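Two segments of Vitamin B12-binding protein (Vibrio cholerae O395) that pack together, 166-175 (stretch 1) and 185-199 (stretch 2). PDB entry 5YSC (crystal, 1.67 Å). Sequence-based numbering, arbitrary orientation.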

# COMPACT_ATOMS: atom_id res chain seq x y z
N ILE A 166 9.93 -8.11 14.25
CA ILE A 166 10.12 -6.86 13.53
C ILE A 166 10.29 -7.20 12.05
O ILE A 166 11.31 -7.75 11.65
CB ILE A 166 11.34 -6.09 14.05
CG1 ILE A 166 11.25 -5.91 15.59
CG2 ILE A 166 11.40 -4.74 13.41
CD1 ILE A 166 12.56 -5.44 16.22
N ILE A 167 9.28 -6.86 11.25
CA ILE A 167 9.36 -6.92 9.79
C ILE A 167 9.38 -5.50 9.27
O ILE A 167 8.65 -4.63 9.76
CB ILE A 167 8.17 -7.68 9.17
CG1 ILE A 167 7.97 -9.04 9.83
CG2 ILE A 167 8.36 -7.85 7.68
CD1 ILE A 167 9.12 -9.94 9.67
N THR A 168 10.23 -5.26 8.28
CA THR A 168 10.35 -3.95 7.67
C THR A 168 10.34 -4.15 6.16
O THR A 168 10.00 -5.23 5.65
CB THR A 168 11.61 -3.22 8.19
OG1 THR A 168 11.61 -1.85 7.76
CG2 THR A 168 12.91 -3.86 7.68
N LEU A 169 10.70 -3.11 5.44
CA LEU A 169 10.67 -3.08 3.99
C LEU A 169 12.07 -2.83 3.47
O LEU A 169 12.94 -2.33 4.19
CB LEU A 169 9.72 -1.99 3.46
CG LEU A 169 10.14 -0.51 3.45
CD1 LEU A 169 9.03 0.33 2.82
CD2 LEU A 169 10.46 -0.01 4.84
N ALA A 170 12.27 -3.11 2.18
CA ALA A 170 13.58 -3.04 1.55
C ALA A 170 13.45 -3.06 0.03
O ALA A 170 12.36 -3.23 -0.52
CB ALA A 170 14.46 -4.21 2.03
N GLN A 171 14.58 -2.85 -0.64
CA GLN A 171 14.68 -3.01 -2.09
C GLN A 171 13.72 -2.14 -2.88
O GLN A 171 13.40 -2.46 -4.04
CB GLN A 171 14.47 -4.48 -2.49
CG GLN A 171 15.42 -5.43 -1.82
CD GLN A 171 15.28 -6.84 -2.35
OE1 GLN A 171 14.42 -7.12 -3.19
NE2 GLN A 171 16.11 -7.73 -1.85
N GLY A 172 13.26 -1.03 -2.30
CA GLY A 172 12.39 -0.14 -3.03
C GLY A 172 10.96 -0.62 -3.13
O GLY A 172 10.17 0.03 -3.79
N HIS A 173 10.64 -1.78 -2.56
CA HIS A 173 9.29 -2.32 -2.64
C HIS A 173 8.32 -1.48 -1.83
O HIS A 173 8.71 -0.73 -0.91
CB HIS A 173 9.26 -3.76 -2.15
CG HIS A 173 9.88 -4.71 -3.12
ND1 HIS A 173 9.25 -5.85 -3.56
CD2 HIS A 173 11.07 -4.65 -3.77
CE1 HIS A 173 10.03 -6.48 -4.42
NE2 HIS A 173 11.15 -5.78 -4.56
N TRP A 174 7.05 -1.64 -2.16
CA TRP A 174 6.02 -0.81 -1.57
C TRP A 174 5.99 -0.96 -0.05
O TRP A 174 6.03 -2.07 0.47
CB TRP A 174 4.67 -1.19 -2.15
CG TRP A 174 3.64 -0.22 -1.75
CD1 TRP A 174 2.75 -0.32 -0.71
CD2 TRP A 174 3.40 1.05 -2.37
NE1 TRP A 174 1.99 0.83 -0.65
CE2 TRP A 174 2.36 1.67 -1.67
CE3 TRP A 174 3.97 1.72 -3.46
CZ2 TRP A 174 1.88 2.93 -2.01
CZ3 TRP A 174 3.48 2.97 -3.80
CH2 TRP A 174 2.45 3.56 -3.07
N PRO A 175 5.84 0.15 0.71
CA PRO A 175 5.62 1.55 0.35
C PRO A 175 6.86 2.44 0.30
O PRO A 175 6.78 3.67 0.57
CB PRO A 175 4.70 2.00 1.47
CG PRO A 175 5.18 1.27 2.64
CD PRO A 175 5.54 -0.10 2.12
N VAL A 185 14.97 8.19 3.31
CA VAL A 185 15.95 7.16 2.97
C VAL A 185 15.76 6.01 3.96
O VAL A 185 15.93 6.18 5.17
CB VAL A 185 17.38 7.71 3.01
CG1 VAL A 185 18.42 6.58 2.75
CG2 VAL A 185 17.53 8.81 1.98
N ASN A 186 15.36 4.85 3.42
CA ASN A 186 15.13 3.65 4.21
C ASN A 186 16.45 3.07 4.71
O ASN A 186 17.32 2.77 3.90
CB ASN A 186 14.39 2.63 3.35
CG ASN A 186 14.18 1.32 4.04
OD1 ASN A 186 14.27 1.21 5.26
ND2 ASN A 186 13.83 0.31 3.26
N ILE A 187 16.58 2.88 6.02
CA ILE A 187 17.84 2.37 6.59
C ILE A 187 18.09 0.92 6.18
O ILE A 187 19.22 0.44 6.25
CB ILE A 187 17.88 2.46 8.13
CG1 ILE A 187 16.69 1.73 8.78
CG2 ILE A 187 17.95 3.92 8.59
CD1 ILE A 187 16.86 1.49 10.31
N PHE A 188 17.04 0.20 5.80
CA PHE A 188 17.18 -1.20 5.41
C PHE A 188 17.02 -1.39 3.91
O PHE A 188 16.74 -2.50 3.45
CB PHE A 188 16.19 -2.04 6.19
CG PHE A 188 16.59 -2.27 7.63
CD1 PHE A 188 17.66 -3.11 7.93
CD2 PHE A 188 15.92 -1.65 8.67
CE1 PHE A 188 18.05 -3.34 9.26
CE2 PHE A 188 16.29 -1.86 10.00
CZ PHE A 188 17.36 -2.71 10.30
N ALA A 189 17.25 -0.34 3.13
CA ALA A 189 17.02 -0.41 1.69
C ALA A 189 17.80 -1.56 1.08
O ALA A 189 17.27 -2.31 0.25
CB ALA A 189 17.43 0.90 1.04
N ASP A 190 19.06 -1.70 1.47
CA ASP A 190 19.95 -2.73 0.91
C ASP A 190 19.87 -4.00 1.75
O ASP A 190 20.80 -4.36 2.46
CB ASP A 190 21.38 -2.22 0.84
CG ASP A 190 21.52 -0.98 -0.00
OD1 ASP A 190 20.73 -0.84 -0.97
OD2 ASP A 190 22.40 -0.14 0.32
N SER A 191 18.73 -4.68 1.65
CA SER A 191 18.54 -5.99 2.24
C SER A 191 18.38 -7.04 1.15
O SER A 191 18.05 -6.74 -0.01
CB SER A 191 17.31 -6.04 3.17
OG SER A 191 17.39 -5.06 4.18
N GLU A 192 18.62 -8.28 1.53
CA GLU A 192 18.61 -9.38 0.57
C GLU A 192 17.20 -9.81 0.20
O GLU A 192 17.02 -10.43 -0.85
CB GLU A 192 19.42 -10.56 1.12
CG GLU A 192 20.79 -10.09 1.64
CD GLU A 192 21.79 -11.22 1.85
OE1 GLU A 192 22.57 -11.50 0.90
OE2 GLU A 192 21.81 -11.80 2.96
N VAL A 193 16.19 -9.46 0.99
CA VAL A 193 14.80 -9.75 0.67
C VAL A 193 14.01 -8.45 0.76
O VAL A 193 14.46 -7.50 1.41
CB VAL A 193 14.20 -10.83 1.61
CG1 VAL A 193 14.98 -12.13 1.51
CG2 VAL A 193 14.14 -10.35 3.07
N PRO A 194 12.84 -8.39 0.10
CA PRO A 194 12.03 -7.15 0.10
C PRO A 194 11.38 -6.80 1.43
O PRO A 194 11.16 -5.62 1.70
CB PRO A 194 10.97 -7.44 -0.97
CG PRO A 194 10.98 -8.90 -1.17
CD PRO A 194 12.38 -9.34 -0.93
N TYR A 195 11.05 -7.77 2.27
CA TYR A 195 10.43 -7.49 3.56
C TYR A 195 11.16 -8.26 4.63
O TYR A 195 10.64 -9.24 5.18
CB TYR A 195 8.94 -7.82 3.53
CG TYR A 195 8.27 -6.94 2.51
CD1 TYR A 195 7.89 -5.64 2.83
CD2 TYR A 195 8.08 -7.38 1.22
CE1 TYR A 195 7.34 -4.80 1.86
CE2 TYR A 195 7.54 -6.56 0.24
CZ TYR A 195 7.16 -5.26 0.57
OH TYR A 195 6.58 -4.49 -0.41
N PRO A 196 12.36 -7.81 4.99
CA PRO A 196 13.19 -8.57 5.92
C PRO A 196 12.70 -8.51 7.35
O PRO A 196 12.16 -7.51 7.82
CB PRO A 196 14.55 -7.89 5.81
CG PRO A 196 14.26 -6.53 5.37
CD PRO A 196 13.03 -6.59 4.53
N GLN A 197 12.94 -9.60 8.06
CA GLN A 197 12.82 -9.62 9.49
C GLN A 197 14.15 -9.11 10.04
O GLN A 197 15.21 -9.51 9.58
CB GLN A 197 12.55 -11.04 9.98
CG GLN A 197 12.20 -11.14 11.44
CD GLN A 197 11.89 -12.55 11.86
OE1 GLN A 197 11.20 -13.28 11.16
NE2 GLN A 197 12.39 -12.94 13.02
N VAL A 198 14.09 -8.21 11.01
CA VAL A 198 15.29 -7.57 11.55
C VAL A 198 15.27 -7.68 13.07
O VAL A 198 14.21 -7.71 13.70
CB VAL A 198 15.41 -6.09 11.12
CG1 VAL A 198 15.54 -5.97 9.59
CG2 VAL A 198 14.23 -5.26 11.67
N SER A 199 16.45 -7.71 13.67
CA SER A 199 16.59 -7.77 15.11
C SER A 199 16.62 -6.37 15.71
O SER A 199 16.95 -5.38 15.04
CB SER A 199 17.88 -8.51 15.49
OG SER A 199 19.00 -7.67 15.27
O HOH W 1 12.82 -9.33 15.03
O HOH W 2 12.79 0.48 7.52
O HOH W 3 13.51 0.61 0.23

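Ile166-Leu169 run antiparallel to Tyr195-Val198, and stretch 1 can be read as a series of hydrogen bonds, all of them ending on backbone carbonyls, with apolar contacts between them. At Ile166, the carbonyl O accepts a hydrogen bond from Val198 N (2.9 Å, 163° at the hydrogen), while Ile166 CG2 and Val198 CG2 meet at 3.4 Å. A water completes this pair, accepting from Ile166 N at 3.2 Å and donating to Val198 O at 2.5 Å.

Ile167 pairs with Gln197 without direct backbone bonds, which fits their CA–CA separation of 4.4 Å; its CD1 reaches Gln197 CB at 3.6 Å. Thr168 N then donates to Pro196 O (3.0 Å, 162°). Its methyl CG2 lies 3.8 Å from Pro196 CG and 3.9 Å from Val198 CG1, so the side chain packs apolar surface even as a second water, donating to both, links Thr168 OG1 (2.6 Å) with Asn186 OD1 (2.8 Å).

The CA-to-CB bond of Leu169 points away overall, though Leu169 CB still lies 4.0 Å from Tyr195 CE1; the Leu169 carbonyl O accepts from Asn186 ND2 at 2.9 Å and 168°. Ala170 points toward stretch 2, and its small CB is closely surrounded: Phe188 O lies 3.2 Å from Ala170 CB, Val193 O 3.3 Å and Ser191 CB 3.6 Å.

Ala170 begins a type I' turn to His173, closed by His173 N donating to Ala170 O at 3.0 Å. Within it, Gln171 binds twice: its backbone N donates to Ala189 O (2.9 Å, 158°), and its side chain, m at chi1 and t at chi2, carries NE2 to Ser191 O (2.9 Å, 173°).

His173 offers a ring face to Pro194, whose CB sits 3.6 Å from the ring centroid and 14° off the normal, a CH-pi contact. Finally, Tyr195 OH donates to Trp174 O at 2.6 Å, with that acceptor near the tyrosine ring plane.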